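Local coordinates for protein separin (Saccharomyces cerevisiae, PDB 5U1T) that cleaves the cohesin subunit Scc1 as a caspase-like cysteine protease, triggering chromosome segregation at the onset of anaphase, at residues 1403-1408 with 1591-1595. Residues are numbered along the deposited sequence; the frame is centred on the assembly and turned at random.
Sequences PLQVTI and PIKFV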
ATOM      1  N   PRO A1403     -48.506  34.055   1.555  1.00 72.83           N
ATOM      2  CA  PRO A1403     -47.731  33.035   2.237  1.00 73.40           C
ATOM      3  C   PRO A1403     -48.087  31.641   1.755  1.00 78.95           C
ATOM      4  O   PRO A1403     -48.887  31.488   0.856  1.00 78.66           O
ATOM      5  CB  PRO A1403     -48.149  33.206   3.688  1.00 71.17           C
ATOM      6  CG  PRO A1403     -49.438  33.918   3.637  1.00 65.83           C
ATOM      7  CD  PRO A1403     -49.347  34.819   2.470  1.00 66.76           C
ATOM      8  N   LEU A1404     -47.554  30.640   2.418  1.00 82.25           N
ATOM      9  CA  LEU A1404     -47.868  29.297   2.027  1.00 82.77           C
ATOM     10  C   LEU A1404     -49.139  28.790   2.647  1.00 78.32           C
ATOM     11  O   LEU A1404     -49.140  28.352   3.774  1.00 79.41           O
ATOM     12  CB  LEU A1404     -46.741  28.366   2.414  1.00 79.11           C
ATOM     13  CG  LEU A1404     -46.527  27.242   1.422  1.00 77.89           C
ATOM     14  CD1 LEU A1404     -46.330  27.816   0.039  1.00 80.94           C
ATOM     15  CD2 LEU A1404     -45.320  26.441   1.824  1.00 69.66           C
ATOM     16  N   GLN A1405     -50.244  28.898   1.936  1.00 78.88           N
ATOM     17  CA  GLN A1405     -51.465  28.304   2.428  1.00 82.42           C
ATOM     18  C   GLN A1405     -51.243  26.840   2.691  1.00 79.38           C
ATOM     19  O   GLN A1405     -50.885  26.093   1.808  1.00 75.99           O
ATOM     20  CB  GLN A1405     -52.593  28.469   1.426  1.00 83.30           C
ATOM     21  CG  GLN A1405     -52.537  29.744   0.617  1.00 86.17           C
ATOM     22  CD  GLN A1405     -53.851  30.490   0.609  1.00 94.81           C
ATOM     23  OE1 GLN A1405     -54.359  30.890   1.651  1.00 89.06           O
ATOM     24  NE2 GLN A1405     -54.400  30.692  -0.572  1.00 95.59           N
ATOM     25  N   VAL A1406     -51.511  26.441   3.921  1.00 75.80           N
ATOM     26  CA  VAL A1406     -51.362  25.081   4.368  1.00 78.71           C
ATOM     27  C   VAL A1406     -52.643  24.693   5.043  1.00 85.81           C
ATOM     28  O   VAL A1406     -53.032  25.339   5.991  1.00 86.89           O
ATOM     29  CB  VAL A1406     -50.324  25.023   5.475  1.00 81.31           C
ATOM     30  CG1 VAL A1406     -49.854  23.608   5.702  1.00 80.52           C
ATOM     31  CG2 VAL A1406     -49.169  25.935   5.158  1.00 79.40           C
ATOM     32  N   THR A1407     -53.288  23.630   4.581  1.00 88.15           N
ATOM     33  CA  THR A1407     -54.549  23.165   5.155  1.00 85.32           C
ATOM     34  C   THR A1407     -54.309  22.304   6.378  1.00 81.75           C
ATOM     35  O   THR A1407     -53.372  21.505   6.446  1.00 87.87           O
ATOM     36  CB  THR A1407     -55.399  22.352   4.157  1.00 82.63           C
ATOM     37  OG1 THR A1407     -54.612  21.286   3.594  1.00 84.89           O
ATOM     38  CG2 THR A1407     -55.960  23.258   3.058  1.00 85.71           C
ATOM     39  N   ILE A1408     -55.215  22.449   7.324  1.00 81.76           N
ATOM     40  CA  ILE A1408     -55.011  21.984   8.667  1.00 86.87           C
ATOM     41  C   ILE A1408     -56.194  21.087   9.029  1.00 97.71           C
ATOM     42  O   ILE A1408     -56.358  20.663  10.167  1.00 97.06           O
ATOM     43  CB  ILE A1408     -54.877  23.204   9.588  1.00 85.78           C
ATOM     44  CG1 ILE A1408     -54.510  22.836  11.021  1.00 87.71           C
ATOM     45  CG2 ILE A1408     -56.141  24.074   9.508  1.00 90.42           C
ATOM     46  CD1 ILE A1408     -54.653  24.036  11.958  1.00 91.64           C
ATOM     47  N   PRO A1591     -42.919  31.734   4.844  1.00 66.94           N
ATOM     48  CA  PRO A1591     -43.934  31.917   5.883  1.00 68.66           C
ATOM     49  C   PRO A1591     -45.240  31.180   5.525  1.00 75.61           C
ATOM     50  O   PRO A1591     -45.676  31.163   4.365  1.00 72.27           O
ATOM     51  CB  PRO A1591     -44.120  33.432   5.919  1.00 64.09           C
ATOM     52  CG  PRO A1591     -43.782  33.874   4.541  1.00 66.26           C
ATOM     53  CD  PRO A1591     -42.696  32.963   4.062  1.00 67.31           C
ATOM     54  N   ILE A1592     -45.846  30.533   6.513  1.00 70.32           N
ATOM     55  CA  ILE A1592     -47.080  29.815   6.264  1.00 78.01           C
ATOM     56  C   ILE A1592     -48.213  30.414   7.087  1.00 78.12           C
ATOM     57  O   ILE A1592     -47.974  31.028   8.129  1.00 77.36           O
ATOM     58  CB  ILE A1592     -46.938  28.307   6.582  1.00 76.71           C
ATOM     59  CG1 ILE A1592     -46.902  28.068   8.096  1.00 70.16           C
ATOM     60  CG2 ILE A1592     -45.700  27.747   5.909  1.00 72.55           C
ATOM     61  CD1 ILE A1592     -47.126  26.633   8.505  1.00 68.43           C
ATOM     62  N   LYS A1593     -49.440  30.256   6.599  1.00 81.79           N
ATOM     63  CA  LYS A1593     -50.634  30.580   7.377  1.00 88.49           C
ATOM     64  C   LYS A1593     -51.600  29.401   7.288  1.00 80.88           C
ATOM     65  O   LYS A1593     -51.695  28.735   6.256  1.00 82.30           O
ATOM     66  CB  LYS A1593     -51.286  31.876   6.881  1.00 83.97           C
ATOM     67  CG  LYS A1593     -52.383  32.391   7.797  1.00 91.05           C
ATOM     68  CD  LYS A1593     -52.753  33.829   7.495  1.00 89.55           C
ATOM     69  CE  LYS A1593     -53.546  33.964   6.210  1.00 86.20           C
ATOM     70  NZ  LYS A1593     -53.720  35.415   5.862  1.00 87.86           N
ATOM     71  N   PHE A1594     -52.298  29.111   8.371  1.00 80.67           N
ATOM     72  CA  PHE A1594     -53.260  28.018   8.322  1.00 87.71           C
ATOM     73  C   PHE A1594     -54.617  28.480   7.773  1.00 89.20           C
ATOM     74  O   PHE A1594     -55.083  29.588   8.051  1.00 85.43           O
ATOM     75  CB  PHE A1594     -53.414  27.402   9.701  1.00 81.73           C
ATOM     76  CG  PHE A1594     -52.178  26.708  10.183  1.00 84.47           C
ATOM     77  CD1 PHE A1594     -51.516  25.804   9.367  1.00 80.44           C
ATOM     78  CD2 PHE A1594     -51.670  26.964  11.444  1.00 85.41           C
ATOM     79  CE1 PHE A1594     -50.379  25.161   9.805  1.00 79.65           C
ATOM     80  CE2 PHE A1594     -50.529  26.318  11.889  1.00 84.58           C
ATOM     81  CZ  PHE A1594     -49.882  25.419  11.067  1.00 80.36           C
ATOM     82  N   VAL A1595     -55.241  27.616   6.981  1.00 92.84           N
ATOM     83  CA  VAL A1595     -56.499  27.950   6.319  1.00 93.95           C
ATOM     84  C   VAL A1595     -57.622  26.962   6.668  1.00 93.99           C
ATOM     85  O   VAL A1595     -57.377  25.773   6.913  1.00 94.97           O
ATOM     86  CB  VAL A1595     -56.313  27.985   4.789  1.00 88.99           C
ATOM     87  CG1 VAL A1595     -55.348  29.094   4.401  1.00 74.93           C
ATOM     88  CG2 VAL A1595     -55.823  26.624   4.280  1.00 84.60           C
TER
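L1404 and I1592 begin a two-stranded parallel sheet in which the last strand of the modelled chain, 1592-1594, pairs with 1404-1406, a small example of a sheet with one buried apolar face and one more exposed polar face. The bond from L1404 N to P1591 O is short and straight, at 2.8 Å. Farther along, V1406 N reaches K1593 O at 3.3 Å, and V1595 N gives V1406 O a weak bond.

The packed face carries L1404, V1406, I1592 and F1594, all buried. L1404 CB rests 3.7 Å from I1592 CG2, and V1406 CB lies 4.1 Å from F1594 CD1. With its CG1 anti to the backbone N (chi1 -174°), I1408 lays CD1 over one face of the F1594 ring, offset toward the rim, and I1592 is backed by V1564 of helix 1564-1571.

On the other face, Q1405 is exposed and K1593 partly so. At the C-terminal end of the pair V1595 bridges two neighbours: CG1 meets Q1405 OE1 at 3.4 Å, and CG2 meets T1407 CG2 at 3.6 Å. Cutting V1595 back to alanine removes both methyls, which would probably leave T1407 CG2 without its apolar mate and the exposed Q1405 side chain less confined. Back on the packed face, V1406 O sits at the edge of the F1594 ring, 3.7 Å from CD1.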